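Local coordinates for protein PA1221 (Pseudomonas aeruginosa, PDB 4DG8) that belongs to the ANL superfamily of AMP-binding enzymes, couples that fold to a phosphopantetheine attachment domain, and binds adenosine monophosphate, at residues 27-32 with 184-189; 203-208 with 278-283. One frame throughout, in Å; residues are numbered along the deposited sequence.

Interaction 1: 27-32 with 184-189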
ATOM      1  N   PRO A  27       4.364  16.378  12.576  1.00 24.51           N
ATOM      2  CA  PRO A  27       3.549  17.473  12.039  1.00 28.35           C
ATOM      3  C   PRO A  27       2.428  16.908  11.168  1.00 27.34           C
ATOM      4  O   PRO A  27       2.515  15.749  10.735  1.00 26.67           O
ATOM      5  CB  PRO A  27       4.556  18.269  11.199  1.00 22.90           C
ATOM      6  CG  PRO A  27       5.471  17.151  10.624  1.00 24.73           C
ATOM      7  CD  PRO A  27       5.561  16.111  11.749  1.00 23.55           C
ATOM      8  N   THR A  28       1.377  17.688  10.929  1.00 23.54           N
ATOM      9  CA  THR A  28       0.374  17.260   9.955  1.00 27.72           C
ATOM     10  C   THR A  28       1.022  17.241   8.558  1.00 22.54           C
ATOM     11  O   THR A  28       2.076  17.850   8.345  1.00 21.46           O
ATOM     12  CB  THR A  28      -0.854  18.189   9.941  1.00 31.55           C
ATOM     13  OG1 THR A  28      -0.486  19.437   9.338  1.00 22.42           O
ATOM     14  CG2 THR A  28      -1.406  18.429  11.373  1.00 23.56           C
ATOM     15  N   VAL A  29       0.424  16.517   7.616  1.00 19.66           N
ATOM     16  CA  VAL A  29       0.948  16.515   6.251  1.00 24.90           C
ATOM     17  C   VAL A  29       0.916  17.929   5.658  1.00 24.23           C
ATOM     18  O   VAL A  29       1.799  18.315   4.910  1.00 27.93           O
ATOM     19  CB  VAL A  29       0.147  15.580   5.331  1.00 21.29           C
ATOM     20  CG1 VAL A  29       0.617  15.721   3.904  1.00 15.70           C
ATOM     21  CG2 VAL A  29       0.271  14.134   5.794  1.00 22.56           C
ATOM     22  N   VAL A  30      -0.114  18.697   5.995  1.00 20.44           N
ATOM     23  CA  VAL A  30      -0.293  19.994   5.367  1.00 23.80           C
ATOM     24  C   VAL A  30       0.672  21.030   5.947  1.00 27.05           C
ATOM     25  O   VAL A  30       1.150  21.896   5.225  1.00 24.82           O
ATOM     26  CB  VAL A  30      -1.738  20.493   5.451  1.00 27.47           C
ATOM     27  CG1 VAL A  30      -2.688  19.543   4.688  1.00 29.25           C
ATOM     28  CG2 VAL A  30      -2.148  20.631   6.883  1.00 31.28           C
ATOM     29  N   ALA A  31       0.977  20.933   7.239  1.00 21.80           N
ATOM     30  CA  ALA A  31       1.996  21.812   7.806  1.00 30.33           C
ATOM     31  C   ALA A  31       3.381  21.555   7.168  1.00 25.46           C
ATOM     32  O   ALA A  31       4.071  22.486   6.760  1.00 27.18           O
ATOM     33  CB  ALA A  31       2.044  21.674   9.334  1.00 27.06           C
ATOM     34  N   ARG A  32       3.765  20.287   7.039  1.00 26.58           N
ATOM     35  CA  ARG A  32       5.069  19.971   6.469  1.00 29.63           C
ATOM     36  C   ARG A  32       5.130  20.357   4.992  1.00 26.55           C
ATOM     37  O   ARG A  32       6.095  21.001   4.531  1.00 33.19           O
ATOM     38  CB  ARG A  32       5.383  18.494   6.651  1.00 28.76           C
ATOM     39  CG  ARG A  32       6.666  18.048   5.971  1.00 27.53           C
ATOM     40  CD  ARG A  32       7.896  18.650   6.606  1.00 28.74           C
ATOM     41  NE  ARG A  32       9.081  18.243   5.853  1.00 28.77           N
ATOM     42  CZ  ARG A  32      10.337  18.495   6.208  1.00 28.79           C
ATOM     43  NH1 ARG A  32      10.597  19.174   7.323  1.00 27.98           N
ATOM     44  NH2 ARG A  32      11.339  18.075   5.434  1.00 21.15           N
ATOM     45  N   CYS A 184      -5.778   5.744   8.318  1.00 15.54           N
ATOM     46  CA  CYS A 184      -4.419   6.149   8.612  1.00 18.46           C
ATOM     47  C   CYS A 184      -4.368   7.663   8.823  1.00 23.72           C
ATOM     48  O   CYS A 184      -5.149   8.411   8.274  1.00 21.62           O
ATOM     49  CB  CYS A 184      -3.459   5.708   7.513  1.00 17.25           C
ATOM     50  SG  CYS A 184      -3.231   3.875   7.527  1.00 23.46           S
ATOM     51  N   THR A 185      -3.411   8.086   9.624  1.00 18.94           N
ATOM     52  CA  THR A 185      -3.426   9.371  10.286  1.00 21.39           C
ATOM     53  C   THR A 185      -2.378  10.254   9.582  1.00 23.29           C
ATOM     54  O   THR A 185      -1.499   9.732   8.907  1.00 17.08           O
ATOM     55  CB  THR A 185      -3.063   9.070  11.742  1.00 22.16           C
ATOM     56  OG1 THR A 185      -3.968   9.703  12.648  1.00 46.48           O
ATOM     57  CG2 THR A 185      -1.631   9.382  12.030  1.00 13.85           C
ATOM     58  N   HIS A 186      -2.525  11.574   9.643  1.00 24.01           N
ATOM     59  CA  HIS A 186      -1.458  12.489   9.212  1.00 17.84           C
ATOM     60  C   HIS A 186      -0.069  12.126   9.807  1.00 26.45           C
ATOM     61  O   HIS A 186       0.951  12.094   9.091  1.00 20.00           O
ATOM     62  CB  HIS A 186      -1.818  13.946   9.564  1.00 25.16           C
ATOM     63  CG  HIS A 186      -2.746  14.609   8.583  1.00 26.30           C
ATOM     64  ND1 HIS A 186      -2.345  15.656   7.776  1.00 21.47           N
ATOM     65  CD2 HIS A 186      -4.060  14.401   8.309  1.00 22.21           C
ATOM     66  CE1 HIS A 186      -3.368  16.049   7.027  1.00 20.90           C
ATOM     67  NE2 HIS A 186      -4.416  15.293   7.320  1.00 19.20           N
ATOM     68  N   ALA A 187      -0.038  11.856  11.112  1.00 22.96           N
ATOM     69  CA  ALA A 187       1.187  11.427  11.787  1.00 27.57           C
ATOM     70  C   ALA A 187       1.813  10.170  11.200  1.00 26.41           C
ATOM     71  O   ALA A 187       3.032  10.066  11.149  1.00 24.59           O
ATOM     72  CB  ALA A 187       0.946  11.227  13.282  1.00 20.42           C
ATOM     73  N   GLY A 188       0.999   9.203  10.790  1.00 22.28           N
ATOM     74  CA  GLY A 188       1.534   7.968  10.237  1.00 20.76           C
ATOM     75  C   GLY A 188       2.333   8.280   8.982  1.00 20.62           C
ATOM     76  O   GLY A 188       3.420   7.713   8.725  1.00 17.82           O
ATOM     77  N   ILE A 189       1.808   9.228   8.208  1.00 21.03           N
ATOM     78  CA  ILE A 189       2.475   9.672   6.986  1.00 20.30           C
ATOM     79  C   ILE A 189       3.747  10.479   7.226  1.00 26.51           C
ATOM     80  O   ILE A 189       4.785  10.200   6.594  1.00 21.05           O
ATOM     81  CB  ILE A 189       1.534  10.525   6.103  1.00 22.13           C
ATOM     82  CG1 ILE A 189       0.309   9.703   5.695  1.00 15.75           C
ATOM     83  CG2 ILE A 189       2.284  10.992   4.869  1.00 16.42           C
ATOM     84  CD1 ILE A 189      -0.708  10.485   4.875  1.00 16.70           C
TER

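Interaction 2: 203-208 with 278-283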
ATOM      1  N   PRO A 203      19.462  13.203  -2.588  1.00 29.24           N
ATOM      2  CA  PRO A 203      19.168  14.576  -2.157  1.00 25.57           C
ATOM      3  C   PRO A 203      17.942  15.170  -2.861  1.00 30.65           C
ATOM      4  O   PRO A 203      17.181  15.918  -2.238  1.00 30.22           O
ATOM      5  CB  PRO A 203      20.444  15.345  -2.544  1.00 34.17           C
ATOM      6  CG  PRO A 203      21.537  14.326  -2.446  1.00 26.30           C
ATOM      7  CD  PRO A 203      20.887  13.016  -2.921  1.00 24.04           C
ATOM      8  N   GLN A 204      17.746  14.830  -4.134  1.00 29.12           N
ATOM      9  CA  GLN A 204      16.649  15.409  -4.922  1.00 29.28           C
ATOM     10  C   GLN A 204      15.315  14.706  -4.718  1.00 25.36           C
ATOM     11  O   GLN A 204      14.271  15.203  -5.171  1.00 25.88           O
ATOM     12  CB  GLN A 204      16.971  15.437  -6.426  1.00 33.80           C
ATOM     13  CG  GLN A 204      18.072  16.403  -6.831  1.00 39.04           C
ATOM     14  CD  GLN A 204      17.897  16.882  -8.260  1.00 42.89           C
ATOM     15  OE1 GLN A 204      18.267  16.188  -9.217  1.00 37.86           O
ATOM     16  NE2 GLN A 204      17.307  18.070  -8.415  1.00 37.08           N
ATOM     17  N   MET A 205      15.352  13.545  -4.071  1.00 25.07           N
ATOM     18  CA  MET A 205      14.133  12.837  -3.701  1.00 23.57           C
ATOM     19  C   MET A 205      13.156  12.762  -4.870  1.00 27.18           C
ATOM     20  O   MET A 205      11.991  13.154  -4.733  1.00 21.26           O
ATOM     21  CB  MET A 205      13.471  13.483  -2.476  1.00 20.93           C
ATOM     22  CG  MET A 205      14.329  13.381  -1.204  1.00 19.94           C
ATOM     23  SD  MET A 205      14.565  11.657  -0.769  1.00 29.74           S
ATOM     24  CE  MET A 205      13.140  11.370   0.292  1.00 29.14           C
ATOM     25  N   ARG A 206      13.607  12.256  -6.022  1.00 24.28           N
ATOM     26  CA  ARG A 206      12.687  12.199  -7.144  1.00 21.43           C
ATOM     27  C   ARG A 206      12.108  10.794  -7.222  1.00 19.66           C
ATOM     28  O   ARG A 206      12.695   9.876  -7.804  1.00 23.23           O
ATOM     29  CB  ARG A 206      13.406  12.583  -8.437  1.00 25.17           C
ATOM     30  CG  ARG A 206      13.947  14.026  -8.428  1.00 29.55           C
ATOM     31  CD  ARG A 206      14.715  14.365  -9.698  1.00 22.50           C
ATOM     32  NE  ARG A 206      13.852  14.377 -10.879  1.00 28.44           N
ATOM     33  CZ  ARG A 206      13.155  15.427 -11.305  1.00 27.77           C
ATOM     34  NH1 ARG A 206      13.176  16.575 -10.639  1.00 29.07           N
ATOM     35  NH2 ARG A 206      12.411  15.326 -12.394  1.00 28.69           N
ATOM     36  N   PHE A 207      10.886  10.675  -6.710  1.00 17.85           N
ATOM     37  CA  PHE A 207      10.262   9.377  -6.512  1.00 21.26           C
ATOM     38  C   PHE A 207       9.442   8.978  -7.710  1.00 26.31           C
ATOM     39  O   PHE A 207       8.643   9.763  -8.207  1.00 23.88           O
ATOM     40  CB  PHE A 207       9.362   9.375  -5.271  1.00 22.91           C
ATOM     41  CG  PHE A 207      10.038   8.875  -4.056  1.00 25.48           C
ATOM     42  CD1 PHE A 207      10.739   9.747  -3.231  1.00 35.75           C
ATOM     43  CD2 PHE A 207      10.019   7.527  -3.747  1.00 33.67           C
ATOM     44  CE1 PHE A 207      11.390   9.278  -2.112  1.00 39.43           C
ATOM     45  CE2 PHE A 207      10.668   7.054  -2.617  1.00 33.66           C
ATOM     46  CZ  PHE A 207      11.344   7.922  -1.804  1.00 32.14           C
ATOM     47  N   LEU A 208       9.662   7.755  -8.174  1.00 26.44           N
ATOM     48  CA  LEU A 208       8.774   7.140  -9.121  1.00 25.16           C
ATOM     49  C   LEU A 208       7.419   6.995  -8.433  1.00 21.17           C
ATOM     50  O   LEU A 208       7.326   6.426  -7.349  1.00 24.49           O
ATOM     51  CB  LEU A 208       9.310   5.764  -9.503  1.00 20.39           C
ATOM     52  CG  LEU A 208       8.346   4.931 -10.344  1.00 30.92           C
ATOM     53  CD1 LEU A 208       8.122   5.613 -11.672  1.00 25.59           C
ATOM     54  CD2 LEU A 208       8.883   3.525 -10.554  1.00 28.53           C
ATOM     55  N   LEU A 278      18.959   4.660 -10.545  1.00 22.25           N
ATOM     56  CA  LEU A 278      18.304   4.722  -9.225  1.00 20.28           C
ATOM     57  C   LEU A 278      19.331   4.893  -8.109  1.00 21.89           C
ATOM     58  O   LEU A 278      20.347   4.192  -8.071  1.00 20.94           O
ATOM     59  CB  LEU A 278      17.452   3.476  -8.954  1.00 24.32           C
ATOM     60  CG  LEU A 278      16.177   3.331  -9.785  1.00 21.77           C
ATOM     61  CD1 LEU A 278      15.432   2.040  -9.389  1.00 22.38           C
ATOM     62  CD2 LEU A 278      15.284   4.555  -9.613  1.00 17.47           C
ATOM     63  N   ARG A 279      19.103   5.878  -7.244  1.00 25.45           N
ATOM     64  CA  ARG A 279      19.954   6.090  -6.074  1.00 29.72           C
ATOM     65  C   ARG A 279      19.515   5.226  -4.885  1.00 26.42           C
ATOM     66  O   ARG A 279      20.337   4.640  -4.179  1.00 27.59           O
ATOM     67  CB  ARG A 279      20.031   7.585  -5.709  1.00 26.44           C
ATOM     68  CG  ARG A 279      20.949   8.412  -6.639  1.00 25.86           C
ATOM     69  CD  ARG A 279      21.185   9.849  -6.124  1.00 22.08           C
ATOM     70  NE  ARG A 279      22.470  10.316  -6.629  1.00 45.44           N
ATOM     71  CZ  ARG A 279      23.507  10.649  -5.878  1.00 44.44           C
ATOM     72  NH1 ARG A 279      23.419  10.637  -4.558  1.00 44.20           N
ATOM     73  NH2 ARG A 279      24.629  11.029  -6.458  1.00 63.11           N
ATOM     74  N   GLN A 280      18.210   5.155  -4.670  1.00 22.26           N
ATOM     75  CA  GLN A 280      17.659   4.287  -3.630  1.00 20.09           C
ATOM     76  C   GLN A 280      16.428   3.552  -4.164  1.00 22.55           C
ATOM     77  O   GLN A 280      15.516   4.149  -4.767  1.00 26.03           O
ATOM     78  CB  GLN A 280      17.360   5.079  -2.336  1.00 23.11           C
ATOM     79  CG  GLN A 280      16.418   6.258  -2.542  1.00 15.84           C
ATOM     80  CD  GLN A 280      16.453   7.334  -1.444  1.00 25.14           C
ATOM     81  OE1 GLN A 280      17.239   7.275  -0.487  1.00 28.54           O
ATOM     82  NE2 GLN A 280      15.575   8.333  -1.589  1.00 21.91           N
ATOM     83  N   LEU A 281      16.442   2.239  -3.958  1.00 19.81           N
ATOM     84  CA  LEU A 281      15.382   1.340  -4.374  1.00 15.95           C
ATOM     85  C   LEU A 281      14.886   0.589  -3.138  1.00 15.35           C
ATOM     86  O   LEU A 281      15.663  -0.073  -2.443  1.00 22.91           O
ATOM     87  CB  LEU A 281      15.923   0.358  -5.423  1.00 17.66           C
ATOM     88  CG  LEU A 281      14.973  -0.718  -5.967  1.00 27.28           C
ATOM     89  CD1 LEU A 281      13.611  -0.129  -6.371  1.00 29.14           C
ATOM     90  CD2 LEU A 281      15.604  -1.444  -7.139  1.00 21.43           C
ATOM     91  N   LEU A 282      13.606   0.736  -2.842  1.00 18.22           N
ATOM     92  CA  LEU A 282      12.969   0.011  -1.749  1.00 20.89           C
ATOM     93  C   LEU A 282      12.070  -1.046  -2.350  1.00 19.86           C
ATOM     94  O   LEU A 282      11.387  -0.809  -3.351  1.00 19.65           O
ATOM     95  CB  LEU A 282      12.169   0.956  -0.844  1.00 22.48           C
ATOM     96  CG  LEU A 282      12.980   2.154  -0.334  1.00 24.33           C
ATOM     97  CD1 LEU A 282      12.812   3.336  -1.281  1.00 23.12           C
ATOM     98  CD2 LEU A 282      12.544   2.536   1.049  1.00 17.75           C
ATOM     99  N   THR A 283      12.120  -2.233  -1.769  1.00 24.17           N
ATOM    100  CA  THR A 283      11.334  -3.361  -2.235  1.00 21.83           C
ATOM    101  C   THR A 283      10.822  -4.127  -1.016  1.00 24.00           C
ATOM    102  O   THR A 283      11.207  -3.826   0.115  1.00 24.72           O
ATOM    103  CB  THR A 283      12.153  -4.287  -3.151  1.00 21.25           C
ATOM    104  OG1 THR A 283      11.295  -5.322  -3.645  1.00 16.67           O
ATOM    105  CG2 THR A 283      13.322  -4.911  -2.382  1.00 26.98           C
TER

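Interaction 1: 27-32 with 184-189
T28 and H186 bring their backbones together at two helix starts, their CA atoms 5.2 Å apart: T28 is the N-cap of helix 29-39, and H186 opens helix 186-193 at the end of strand 180-185. The motif is a helix N-cap beside which a side chain far along the sequence hydrogen-bonds to a first-turn amide. The first-turn N-H groups of a helix have no carbonyl of a preceding turn to bond to, and two of them are met here by side chains. Within its own segment T28 caps in the usual way: OG1 sits between the backbone N and the carbonyl carbon (chi1 72°) and accepts from A31 N at 3.0 Å, a task suited to a short side chain with a hydroxyl on CB. Across the contact, V29 N donates to H186 ND1. Since ND1 is the acceptor, a neutral ring would be expected to carry its proton on NE2. The imidazole can serve the amide and still pack among nonpolar groups, touching L98 and A167 and meeting the ring of F161. V29, branched at CB, can touch the ring and I189 at once. Its side chain crosses that of H186 at about a right angle, and CG2 lies 3.6 Å from ND1 while also resting against I189, where it is 3.8 Å from CB. W223 of helix 217-226 touches both aliphatic residues. Just before the cap, P27 O hydrogen-bonds to T190 OG1, a second tie to helix 186-193. The amide nitrogen of V29 approaches H186 ND1 at the ring edge, 2.9 Å away and only 6° out of plane, with an N-H...ND1 angle of 151°.

Interaction 2: 203-208 with 278-283
P203 meets R279 where the two segments approach their strands at the surface, the proline ring crossing the arginine side chain at about a right angle with CD 3.8 Å from NH1. The long arginine brings its guanidinium end to the proline while staying exposed, and NH1 also makes a weak hydrogen bond to F201 O. M205 follows, its CB pointing away from 278-283. The thioether comes back because chi2 (-62°) turns SD to 3.6 Å from Q280 NE2, a van der Waals approach and a bend that an unbranched chain accommodates readily. The buried amide of Q280 finds its polar partners in F201 N, which donates to OE1, and S256 OG, which bonds NE2. R206 turns away to a salt bridge with E44. F207 next reaches across toward the other segment: CZ is 4.3 Å from Q280 NE2, CE2 is 4.5 Å from L282 CD1, and M205 CE lies in the ring plane at the edge. A large flat ring suits the bridging of well-separated backbones: the nearest CA atoms, of M205 and R279, are 9.2 Å apart, and no hydrogen bond joins the segments. The contact is thus made by side chains, between segments whose end-to-end directions are 49° apart and whose strands are in different sheets. Strand 206-209 pairs with 231-234, while 280-284 lies between 256-260 and 304-309; L208 leans on helix 242-250, and R206 is bonded through its backbone to D255 and S256, where strand 256-260 begins.

Overall arrangement
Interaction 1 closes before interaction 2 opens, and helix 186-193 is followed directly in the chain by strand 206-209. Their centres are 21 Å apart and their nearest atoms about 9 Å, without touching. The chain between 217 and 234 connects their surroundings: helix 217-226 packs on interaction 1, R32 and M205 both touch N228 just after it, and strand 231-234 pairs with 206-209. Strand 180-185 belongs to the seven-stranded sheet, whereas interaction 2 joins the four-stranded sheet to the five-stranded one. Of the two, interaction 2 lies closer to the bound AMP, about 9 Å from the L282 side chain against about 14 Å from that of I189.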